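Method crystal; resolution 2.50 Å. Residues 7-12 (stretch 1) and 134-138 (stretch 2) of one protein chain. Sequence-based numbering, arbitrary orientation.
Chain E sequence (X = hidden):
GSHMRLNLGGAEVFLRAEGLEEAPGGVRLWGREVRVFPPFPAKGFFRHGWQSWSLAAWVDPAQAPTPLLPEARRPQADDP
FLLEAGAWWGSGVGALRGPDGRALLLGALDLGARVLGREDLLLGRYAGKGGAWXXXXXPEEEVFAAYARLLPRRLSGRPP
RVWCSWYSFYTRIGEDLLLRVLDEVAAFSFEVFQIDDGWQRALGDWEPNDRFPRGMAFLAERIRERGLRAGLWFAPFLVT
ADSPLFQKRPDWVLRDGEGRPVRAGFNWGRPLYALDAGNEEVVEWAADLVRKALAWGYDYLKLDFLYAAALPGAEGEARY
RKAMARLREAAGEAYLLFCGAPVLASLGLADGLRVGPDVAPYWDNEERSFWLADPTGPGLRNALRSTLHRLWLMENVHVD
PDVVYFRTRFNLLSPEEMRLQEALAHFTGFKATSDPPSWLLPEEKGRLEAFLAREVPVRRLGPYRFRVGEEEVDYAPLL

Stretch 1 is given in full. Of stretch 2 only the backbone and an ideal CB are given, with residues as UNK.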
ATOM      1  N   ASN E   7     -19.069  48.006   4.050  1.00 54.14           N
ATOM      2  CA  ASN E   7     -17.828  48.733   4.261  1.00 58.11           C
ATOM      3  C   ASN E   7     -17.451  48.622   5.733  1.00 54.11           C
ATOM      4  O   ASN E   7     -18.285  48.873   6.611  1.00 58.82           O
ATOM      5  CB  ASN E   7     -17.979  50.192   3.839  1.00 51.88           C
ATOM      6  CG  ASN E   7     -16.937  51.079   4.464  1.00 63.55           C
ATOM      7  OD1 ASN E   7     -17.267  52.018   5.193  1.00 68.97           O
ATOM      8  ND2 ASN E   7     -15.664  50.788   4.189  1.00 60.94           N
ATOM      9  N   LEU E   8     -16.210  48.224   6.010  1.00 52.86           N
ATOM     10  CA  LEU E   8     -15.860  47.802   7.362  1.00 56.17           C
ATOM     11  C   LEU E   8     -14.692  48.581   7.948  1.00 60.75           C
ATOM     12  O   LEU E   8     -14.833  49.162   9.031  1.00 68.94           O
ATOM     13  CB  LEU E   8     -15.572  46.299   7.386  1.00 53.10           C
ATOM     14  CG  LEU E   8     -15.801  45.657   8.755  1.00 51.65           C
ATOM     15  CD1 LEU E   8     -17.105  46.121   9.411  1.00 45.73           C
ATOM     16  CD2 LEU E   8     -15.758  44.151   8.624  1.00 46.64           C
ATOM     17  N   GLY E   9     -13.536  48.600   7.298  1.00 55.26           N
ATOM     18  CA  GLY E   9     -12.439  49.369   7.858  1.00 54.88           C
ATOM     19  C   GLY E   9     -11.931  50.391   6.870  1.00 59.13           C
ATOM     20  O   GLY E   9     -10.722  50.519   6.647  1.00 63.35           O
ATOM     21  N   GLY E  10     -12.859  51.131   6.270  1.00 57.76           N
ATOM     22  CA  GLY E  10     -12.521  51.851   5.069  1.00 52.89           C
ATOM     23  C   GLY E  10     -12.375  50.965   3.860  1.00 59.37           C
ATOM     24  O   GLY E  10     -11.851  51.415   2.839  1.00 68.10           O
ATOM     25  N   ALA E  11     -12.817  49.711   3.950  1.00 64.67           N
ATOM     26  CA  ALA E  11     -12.716  48.751   2.863  1.00 59.53           C
ATOM     27  C   ALA E  11     -14.079  48.127   2.604  1.00 56.04           C
ATOM     28  O   ALA E  11     -14.952  48.101   3.473  1.00 58.49           O
ATOM     29  CB  ALA E  11     -11.688  47.651   3.171  1.00 55.31           C
ATOM     30  N   GLU E  12     -14.240  47.621   1.385  1.00 55.41           N
ATOM     31  CA  GLU E  12     -15.439  46.905   0.965  1.00 57.49           C
ATOM     32  C   GLU E  12     -15.232  45.408   1.191  1.00 56.82           C
ATOM     33  O   GLU E  12     -14.338  44.804   0.588  1.00 51.80           O
ATOM     34  CB  GLU E  12     -15.721  47.194  -0.508  1.00 55.02           C
ATOM     35  CG  GLU E  12     -16.991  46.591  -1.058  1.00 55.39           C
ATOM     36  CD  GLU E  12     -17.148  46.863  -2.544  1.00 66.82           C
ATOM     37  OE1 GLU E  12     -16.121  46.844  -3.267  1.00 66.70           O
ATOM     38  OE2 GLU E  12     -18.295  47.100  -2.984  1.00 65.16           O
ATOM     39  N   UNK E 134     -18.698  38.142  15.722  1.00 31.69           N
ATOM     40  CA  UNK E 134     -18.171  39.488  15.635  1.00 33.22           C
ATOM     41  C   UNK E 134     -17.264  39.533  14.422  1.00 35.24           C
ATOM     42  O   UNK E 134     -16.438  38.633  14.238  1.00 35.26           O
ATOM     43  CB  UNK E 134     -17.429  39.893  16.911  1.00 33.22           C
ATOM     44  N   UNK E 135     -17.442  40.549  13.581  1.00 32.59           N
ATOM     45  CA  UNK E 135     -16.586  40.729  12.416  1.00 34.29           C
ATOM     46  C   UNK E 135     -16.091  42.161  12.402  1.00 34.09           C
ATOM     47  O   UNK E 135     -16.878  43.096  12.564  1.00 36.40           O
ATOM     48  CB  UNK E 135     -17.326  40.391  11.120  1.00 34.29           C
ATOM     49  N   UNK E 136     -14.790  42.329  12.213  1.00 34.00           N
ATOM     50  CA  UNK E 136     -14.178  43.636  12.315  1.00 36.97           C
ATOM     51  C   UNK E 136     -12.956  43.684  11.409  1.00 43.05           C
ATOM     52  O   UNK E 136     -12.356  42.654  11.089  1.00 38.33           O
ATOM     53  CB  UNK E 136     -13.802  43.954  13.763  1.00 36.97           C
ATOM     54  N   UNK E 137     -12.608  44.896  10.983  1.00 42.85           N
ATOM     55  CA  UNK E 137     -11.429  45.133  10.167  1.00 41.55           C
ATOM     56  C   UNK E 137     -10.787  46.422  10.647  1.00 40.37           C
ATOM     57  O   UNK E 137     -11.474  47.434  10.808  1.00 44.75           O
ATOM     58  CB  UNK E 137     -11.778  45.204   8.679  1.00 41.55           C
ATOM     59  N   UNK E 138      -9.489  46.384  10.895  1.00 36.49           N
ATOM     60  CA  UNK E 138      -8.819  47.515  11.476  1.00 36.28           C
ATOM     61  C   UNK E 138      -7.473  47.125  12.025  1.00 42.53           C
ATOM     62  O   UNK E 138      -6.982  46.016  11.785  1.00 43.14           O
ATOM     63  CB  UNK E 138      -9.680  48.142  12.574  1.00 36.28           C
TER

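The backbone hydrogen bond from Leu8 N to Ala11 O (2.8 Å) closes a compact loop, and Asn7 ND2 gives a second hydrogen bond to the same Ala11 O at 2.9 Å. With those polar groups satisfied inside the loop, what faces stretch 2 is mostly carbon: the Leu8 side chain, the CA of Gly9 and the methyl of Ala11. No hydrogen bond crosses the contact.

Position 134 has extended backbone angles, and its ideal CB finds no atom of stretch 1 within 5.5 Å. The loop sets no preference, and almost any residue at ease in a strand would do. The deposited residue is Phe134, whose ring stays out of reach.

At position 135 the CA-to-CB bond points sideways, and the ideal CB lies 4.8 Å from Leu8 CD2. That is too far for a tight fit by CB alone, but a longer apolar side chain could reach the methyl; leucine, isoleucine or methionine would all be reasonable, while a charge would find no partner in stretch 1. The residue is Leu135. With chi1 at t and chi2 at p, its end comes nearer than its CB bond suggests, and Leu135 CG packs 3.6 Å from Leu8 CD2.

Position 136 points away, as alternation along a strand predicts, and its ideal CB has nothing of stretch 1 within 5.5 Å, so stretch 1 would accept small or large, polar or apolar side chains here alike. It is Ala136, which meets stretch 1 through its backbone: Ala136 C lies 4.0 Å from Leu8 CD2.

Position 137 is the one whose CB points toward the loop. Its ideal CB sits 4.0 Å from Leu8 CG and 4.1 Å from Gly9 N, and beyond it the Ala11 methyl offers another apolar surface. A long or flat, largely apolar group suits this path: phenylalanine, tyrosine, leucine or methionine could each use it, though stretch 1 offers a tyrosine hydroxyl no partner. The deposited Tyr137, with chi1 at t, brings CB to 4.0 Å from Leu8 CG and carries its ring on to Ala11, where CE2 lies 3.7 Å from Ala11 CB. The ring leaves little room at Gly9: a CB there would fall 2.7 Å from Tyr137 CD2, a clash, so the missing side chain makes space for the ring. Gly9 CA also lies 3.7 Å from Tyr137 O.

At position 138 the chain turns a corner, and a CB would point sideways with no atom of stretch 1 within 5.5 Å. Its phi/psi of 164/-170 favours glycine, and Gly138 is what occurs, making no contact.

Stretch 2 (134-138) FLAYG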
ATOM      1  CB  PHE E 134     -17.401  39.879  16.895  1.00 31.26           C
ATOM      2  CG  PHE E 134     -16.876  41.280  16.855  1.00 33.13           C
ATOM      3  CD1 PHE E 134     -17.745  42.346  16.687  1.00 34.39           C
ATOM      4  CD2 PHE E 134     -15.523  41.532  16.958  1.00 32.96           C
ATOM      5  CE1 PHE E 134     -17.279  43.643  16.634  1.00 34.95           C
ATOM      6  CE2 PHE E 134     -15.040  42.826  16.898  1.00 37.00           C
ATOM      7  CZ  PHE E 134     -15.929  43.891  16.740  1.00 38.49           C
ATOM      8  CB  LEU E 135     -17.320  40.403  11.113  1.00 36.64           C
ATOM      9  CG  LEU E 135     -16.667  40.908   9.824  1.00 33.65           C
ATOM     10  CD1 LEU E 135     -15.475  40.051   9.464  1.00 30.75           C
ATOM     11  CD2 LEU E 135     -17.668  40.969   8.688  1.00 27.67           C
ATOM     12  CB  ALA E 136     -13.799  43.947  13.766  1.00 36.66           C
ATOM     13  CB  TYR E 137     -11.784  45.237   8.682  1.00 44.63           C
ATOM     14  CG  TYR E 137     -10.586  45.439   7.797  1.00 41.93           C
ATOM     15  CD1 TYR E 137      -9.430  44.694   7.983  1.00 38.97           C
ATOM     16  CD2 TYR E 137     -10.609  46.373   6.769  1.00 53.46           C
ATOM     17  CE1 TYR E 137      -8.325  44.871   7.174  1.00 47.74           C
ATOM     18  CE2 TYR E 137      -9.505  46.556   5.942  1.00 53.89           C
ATOM     19  CZ  TYR E 137      -8.366  45.805   6.151  1.00 53.33           C
ATOM     20  OH  TYR E 137      -7.271  45.983   5.333  1.00 57.19           O
TER
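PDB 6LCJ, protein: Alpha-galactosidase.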